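Local structure of hydrogenase (NiFe) small subunit HydA (3MYR) at residues P148-V153 with A227-W233; S38-H42 with A53-R57. The protein probably oxidises molecular hydrogen together with the large subunit, this small subunit carrying the iron-sulfur clusters that pass on the electrons. All coordinates share one frame; numbering follows the deposited sequence.

Interaction 1. Residues P148-V153 with A227-W233; sequences PPIPMV and ACATMKW. With F3S (Fe3-s4 cluster), chain K; SF4 (iron/sulfur cluster), chain I.
Ile150 packs against the Trp233 indole and Met231 where the flavodoxin-like N-terminal part of the small subunit meets its C-terminal part, which holds the other two clusters; Pro148 approaches a [4Fe-4S] cluster, Cys228 and Trp233 the [3Fe-4S] cluster. Ile150 is the N-cap residue of helix 151-164, and its side chain divides at CB. Ile150 CG2, anti to the backbone N, meets Met231 SD at 3.8 Å and the Lys232 carbonyl oxygen. Ile150 CG1 takes the other direction and lies over one face of the indole, a CH-pi contact 3.7 Å from the centroid of the Trp233 five-membered ring. From there Ile150 CD1 reaches on to the backbone of 227-233, 3.5 Å from Cys228 N, with Ala227 CB alongside. Pro151 CD packs near the six-membered ring, 3.5 Å from Trp233 CZ3, and Val153 CG2 adds to the apolar surroundings of the Met231 thioether. No hydrogen bond crosses this contact. Within its own segment, Trp233 NE1 donates in the ring plane to Cys228 SG at 3.5 Å, and that thiolate binds an iron of the [3Fe-4S] cluster. At the far rim of the indole, Trp233 CH2 lies 3.1 Å from Pro148 O, near the ring plane.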
loop_
_atom_site.group_PDB
_atom_site.type_symbol
_atom_site.label_atom_id
_atom_site.label_comp_id
_atom_site.label_asym_id
_atom_site.label_seq_id
_atom_site.Cartn_x
_atom_site.Cartn_y
_atom_site.Cartn_z
ATOM N N PRO A 148 3.082 -3.015 11.360
ATOM C CA PRO A 148 2.446 -4.346 11.527
ATOM C C PRO A 148 3.386 -5.195 12.417
ATOM O O PRO A 148 4.469 -4.726 12.789
ATOM C CB PRO A 148 2.404 -4.896 10.097
ATOM C CG PRO A 148 3.682 -4.269 9.419
ATOM C CD PRO A 148 3.941 -2.939 10.157
ATOM N N PRO A 149 2.948 -6.383 12.829
ATOM C CA PRO A 149 3.801 -7.329 13.528
ATOM C C PRO A 149 4.964 -7.687 12.592
ATOM O O PRO A 149 4.848 -7.636 11.362
ATOM C CB PRO A 149 2.867 -8.614 13.682
ATOM C CG PRO A 149 1.403 -8.023 13.524
ATOM C CD PRO A 149 1.640 -6.975 12.457
ATOM N N ILE A 150 6.026 -8.167 13.188
ATOM C CA ILE A 150 7.170 -8.732 12.447
ATOM C C ILE A 150 6.789 -9.890 11.532
ATOM O O ILE A 150 6.116 -10.808 11.941
ATOM C CB ILE A 150 8.230 -9.177 13.423
ATOM C CG1 ILE A 150 8.704 -7.929 14.248
ATOM C CG2 ILE A 150 9.490 -9.717 12.671
ATOM C CD1 ILE A 150 9.563 -8.383 15.571
ATOM N N PRO A 151 7.353 -9.921 10.309
ATOM C CA PRO A 151 6.821 -10.940 9.363
ATOM C C PRO A 151 6.986 -12.330 9.931
ATOM O O PRO A 151 6.036 -13.133 9.818
ATOM C CB PRO A 151 7.753 -10.792 8.147
ATOM C CG PRO A 151 8.008 -9.249 8.113
ATOM C CD PRO A 151 8.070 -8.833 9.631
ATOM N N MET A 152 8.191 -12.637 10.477
ATOM C CA MET A 152 8.412 -13.997 10.969
ATOM C C MET A 152 7.805 -14.264 12.330
ATOM O O MET A 152 7.703 -15.420 12.719
ATOM C CB MET A 152 9.879 -14.370 10.910
ATOM C CG MET A 152 10.103 -14.814 9.424
ATOM S SD MET A 152 11.519 -15.804 9.254
ATOM C CE MET A 152 12.847 -14.612 9.536
ATOM N N VAL A 153 7.207 -13.232 12.959
ATOM C CA VAL A 153 6.297 -13.496 14.096
ATOM C C VAL A 153 4.972 -13.998 13.588
ATOM O O VAL A 153 4.395 -14.941 14.146
ATOM C CB VAL A 153 6.130 -12.249 14.985
ATOM C CG1 VAL A 153 4.959 -12.426 15.970
ATOM C CG2 VAL A 153 7.451 -11.972 15.710
ATOM N N ALA A 227 9.314 -8.446 19.666
ATOM C CA ALA A 227 10.558 -9.209 19.466
ATOM C C ALA A 227 11.576 -8.416 18.631
ATOM O O ALA A 227 12.566 -8.992 18.161
ATOM C CB ALA A 227 10.262 -10.549 18.721
ATOM N N CYS A 228 11.309 -7.129 18.393
ATOM C CA CYS A 228 12.125 -6.354 17.443
ATOM C C CYS A 228 13.601 -6.319 17.882
ATOM O O CYS A 228 14.500 -6.250 17.045
ATOM C CB CYS A 228 11.599 -4.899 17.383
ATOM S SG CYS A 228 9.794 -4.873 17.118
ATOM N N ALA A 229 13.833 -6.220 19.200
ATOM C CA ALA A 229 15.190 -6.020 19.684
ATOM C C ALA A 229 16.022 -7.322 19.600
ATOM O O ALA A 229 17.231 -7.256 19.613
ATOM C CB ALA A 229 15.159 -5.483 21.171
ATOM N N THR A 230 15.363 -8.492 19.542
ATOM C CA THR A 230 16.043 -9.791 19.430
ATOM C C THR A 230 15.932 -10.447 18.055
ATOM O O THR A 230 16.931 -10.900 17.530
ATOM C CB THR A 230 15.503 -10.755 20.489
ATOM O OG1 THR A 230 14.059 -10.819 20.408
ATOM C CG2 THR A 230 15.867 -10.164 21.941
ATOM N N MET A 231 14.718 -10.610 17.528
ATOM C CA MET A 231 14.540 -11.215 16.213
ATOM C C MET A 231 14.889 -10.179 15.140
ATOM O O MET A 231 15.435 -10.515 14.092
ATOM C CB MET A 231 13.052 -11.652 16.049
ATOM C CG MET A 231 12.808 -12.281 14.688
ATOM S SD MET A 231 11.058 -12.683 14.500
ATOM C CE MET A 231 10.818 -13.883 15.912
ATOM N N LYS A 232 14.557 -8.898 15.387
ATOM C CA LYS A 232 14.723 -7.829 14.349
ATOM C C LYS A 232 13.800 -8.050 13.163
ATOM O O LYS A 232 13.042 -9.029 13.176
ATOM C CB LYS A 232 16.173 -7.726 13.859
ATOM C CG LYS A 232 17.160 -7.468 15.009
ATOM C CD LYS A 232 18.463 -6.965 14.390
ATOM C CE LYS A 232 19.523 -6.824 15.527
ATOM N NZ LYS A 232 20.881 -6.394 14.956
ATOM N N TRP A 233 13.841 -7.128 12.171
ATOM C CA TRP A 233 12.906 -7.099 11.086
ATOM C C TRP A 233 13.484 -7.531 9.768
ATOM O O TRP A 233 14.632 -7.231 9.481
ATOM C CB TRP A 233 12.443 -5.659 10.878
ATOM C CG TRP A 233 11.315 -5.353 11.779
ATOM C CD1 TRP A 233 11.356 -5.012 13.163
ATOM C CD2 TRP A 233 9.961 -5.360 11.379
ATOM N NE1 TRP A 233 10.023 -4.787 13.603
ATOM C CE2 TRP A 233 9.179 -4.922 12.497
ATOM C CE3 TRP A 233 9.325 -5.509 10.101
ATOM C CZ2 TRP A 233 7.766 -4.841 12.428
ATOM C CZ3 TRP A 233 7.885 -5.378 10.030
ATOM C CH2 TRP A 233 7.139 -5.024 11.189
HETATM FE FE1 F3S K . 8.693 -0.403 18.666
HETATM FE FE3 F3S K . 6.902 -1.254 16.855
HETATM FE FE4 F3S K . 9.032 -2.695 17.271
HETATM S S1 F3S K . 7.542 0.886 17.177
HETATM S S2 F3S K . 10.589 -1.302 17.879
HETATM S S3 F3S K . 7.439 -2.281 18.801
HETATM S S4 F3S K . 8.086 -2.361 15.341
HETATM FE FE1 SF4 I . -0.905 -1.162 11.595
HETATM FE FE2 SF4 I . -1.737 -3.661 10.670
HETATM FE FE3 SF4 I . -3.580 -1.831 11.781
HETATM FE FE4 SF4 I . -2.107 -1.511 9.200
HETATM S S1 SF4 I . -3.868 -3.076 9.799
HETATM S S2 SF4 I . -2.700 -0.022 10.772
HETATM S S3 SF4 I . -0.054 -2.250 9.863
HETATM S S4 SF4 I . -1.837 -2.793 12.847
#

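Interaction 2. Residues S38-H42 with A53-R57; sequences SLDYH and AEAAR
Strand 38-41 and helix 53-57 cross obliquely, at 130° between their N-to-C directions, their axes approaching to 7.5 Å, with Tyr41 and Arg57 the closest pair of CA atoms. In the flavodoxin-like N-terminal part, helix 50-63 packs here on a face of the sheet next to its edge strand 38-41, Arg57 reaching Ile7 and Leu9 of strand 5-10, and Tyr41 carries most of the contact. With CG anti to the backbone N (chi1 -178°), the phenol extends from the strand to the helix. One ring face receives the CB methylene of Arg57, a CH-pi contact with Arg57 CB 3.8 Å from the Tyr41 centroid, and the two side chains continue side by side in the same direction. At the ring edge, near its plane, Ala53 O lies 3.4 Å from Tyr41 CD1. The hydroxyl donates to Glu54, with 2.6 Å between Tyr41 OH and Glu54 OE1; Glu54 OE1 accepts it through its syn lone pair, the carboxylate being turned 89° from the ring. Glu54 starts away from the strand, but its bend at chi2 brings the carboxylate back. Glu54 OE2 forms a salt bridge with Arg57 NH1 at 3.1 Å, nearly in the guanidinium plane. Arg57 NH2 forms a second salt bridge, to Glu99, and His43 also hydrogen-bonds to the Tyr41 hydroxyl. A phenylalanine in place of Tyr41 would probably keep the ring over Arg57 CB but leave Glu54 OE1 without its phenolic donor. Glu54 thus divides its two oxygens between a neutral hydroxyl and a cation, an arrangement likely to favour its ionised form and to limit rotation of the carboxylate.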
loop_
_atom_site.group_PDB
_atom_site.type_symbol
_atom_site.label_atom_id
_atom_site.label_comp_id
_atom_site.label_asym_id
_atom_site.label_seq_id
_atom_site.Cartn_x
_atom_site.Cartn_y
_atom_site.Cartn_z
ATOM N N SER A 38 -4.614 -24.251 3.506
ATOM C CA SER A 38 -5.420 -23.958 2.364
ATOM C C SER A 38 -5.985 -22.579 2.613
ATOM O O SER A 38 -6.896 -22.417 3.452
ATOM C CB SER A 38 -6.559 -24.973 2.200
ATOM O OG SER A 38 -7.194 -24.757 0.935
ATOM N N LEU A 39 -5.347 -21.575 2.020
ATOM C CA LEU A 39 -5.778 -20.193 2.255
ATOM C C LEU A 39 -6.973 -19.982 1.316
ATOM O O LEU A 39 -6.810 -19.838 0.096
ATOM C CB LEU A 39 -4.635 -19.215 1.896
ATOM C CG LEU A 39 -5.028 -17.727 1.903
ATOM C CD1 LEU A 39 -5.481 -17.307 3.368
ATOM C CD2 LEU A 39 -3.882 -16.756 1.401
ATOM N N ASP A 40 -8.188 -20.008 1.864
ATOM C CA ASP A 40 -9.382 -20.146 1.031
ATOM C C ASP A 40 -10.066 -18.833 0.680
ATOM O O ASP A 40 -10.907 -18.783 -0.221
ATOM C CB ASP A 40 -10.357 -21.064 1.726
ATOM C CG ASP A 40 -9.850 -22.524 1.777
ATOM O OD1 ASP A 40 -10.233 -23.268 2.716
ATOM O OD2 ASP A 40 -9.063 -22.955 0.880
ATOM N N TYR A 41 -9.654 -17.763 1.354
ATOM C CA TYR A 41 -10.211 -16.454 1.092
ATOM C C TYR A 41 -9.244 -15.394 1.579
ATOM O O TYR A 41 -8.759 -15.457 2.726
ATOM C CB TYR A 41 -11.526 -16.347 1.847
ATOM C CG TYR A 41 -12.284 -15.072 1.665
ATOM C CD1 TYR A 41 -13.162 -14.877 0.564
ATOM C CD2 TYR A 41 -12.147 -14.038 2.593
ATOM C CE1 TYR A 41 -13.886 -13.736 0.459
ATOM C CE2 TYR A 41 -12.921 -12.866 2.510
ATOM C CZ TYR A 41 -13.780 -12.727 1.459
ATOM O OH TYR A 41 -14.510 -11.556 1.392
ATOM N N HIS A 42 -8.934 -14.446 0.712
ATOM C CA HIS A 42 -7.984 -13.384 1.026
ATOM C C HIS A 42 -8.099 -12.377 -0.092
ATOM O O HIS A 42 -7.750 -12.692 -1.218
ATOM C CB HIS A 42 -6.550 -13.834 1.102
ATOM C CG HIS A 42 -5.663 -12.774 1.693
ATOM N ND1 HIS A 42 -5.738 -11.444 1.296
ATOM C CD2 HIS A 42 -4.841 -12.798 2.776
ATOM C CE1 HIS A 42 -4.958 -10.714 2.083
ATOM N NE2 HIS A 42 -4.412 -11.509 2.994
ATOM N N ALA A 53 -15.956 -14.839 -5.176
ATOM C CA ALA A 53 -15.073 -14.730 -4.017
ATOM C C ALA A 53 -15.846 -15.013 -2.714
ATOM O O ALA A 53 -15.372 -15.792 -1.887
ATOM C CB ALA A 53 -14.393 -13.368 -3.961
ATOM N N GLU A 54 -16.997 -14.375 -2.534
ATOM C CA GLU A 54 -17.842 -14.663 -1.355
ATOM C C GLU A 54 -18.222 -16.165 -1.253
ATOM O O GLU A 54 -18.140 -16.751 -0.167
ATOM C CB GLU A 54 -19.093 -13.782 -1.319
ATOM C CG GLU A 54 -18.755 -12.307 -1.132
ATOM C CD GLU A 54 -17.782 -12.116 0.061
ATOM O OE1 GLU A 54 -16.642 -11.614 -0.160
ATOM O OE2 GLU A 54 -18.102 -12.579 1.184
ATOM N N ALA A 55 -18.563 -16.783 -2.388
ATOM C CA ALA A 55 -18.929 -18.203 -2.383
ATOM C C ALA A 55 -17.733 -19.035 -1.881
ATOM O O ALA A 55 -17.934 -20.022 -1.217
ATOM C CB ALA A 55 -19.417 -18.675 -3.802
ATOM N N ALA A 56 -16.491 -18.609 -2.135
ATOM C CA ALA A 56 -15.377 -19.416 -1.682
ATOM C C ALA A 56 -15.265 -19.339 -0.158
ATOM O O ALA A 56 -14.944 -20.357 0.503
ATOM C CB ALA A 56 -14.038 -18.959 -2.362
ATOM N N ARG A 57 -15.502 -18.155 0.427
ATOM C CA ARG A 57 -15.440 -18.075 1.884
ATOM C C ARG A 57 -16.558 -18.968 2.497
ATOM O O ARG A 57 -16.308 -19.731 3.440
ATOM C CB ARG A 57 -15.532 -16.625 2.399
ATOM C CG ARG A 57 -15.818 -16.517 3.866
ATOM C CD ARG A 57 -15.898 -15.057 4.352
ATOM N NE ARG A 57 -17.045 -14.322 3.851
ATOM C CZ ARG A 57 -18.255 -14.352 4.403
ATOM N NH1 ARG A 57 -19.241 -13.691 3.812
ATOM N NH2 ARG A 57 -18.504 -15.053 5.517
#

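In the fold
Both contacts are largely buried, but the centre of interaction 1 lies about 11 Å, and that of interaction 2 about 21 Å, from the centre of the chain, the two centres being 28 Å apart. They share no helix or strand. Interaction 2 is local, joining an edge strand of the sheet to a helix that soon follows it in sequence, whereas interaction 1 brings together segments separated by 73 residues and belonging to two parts of the subunit. The chemistry differs accordingly: the contact beside the clusters is apolar across the segments, while 38-42 with 53-57 combines aromatic packing with a hydrogen bond backed by an ion pair, away from the cluster sites. Each also touches the large subunit.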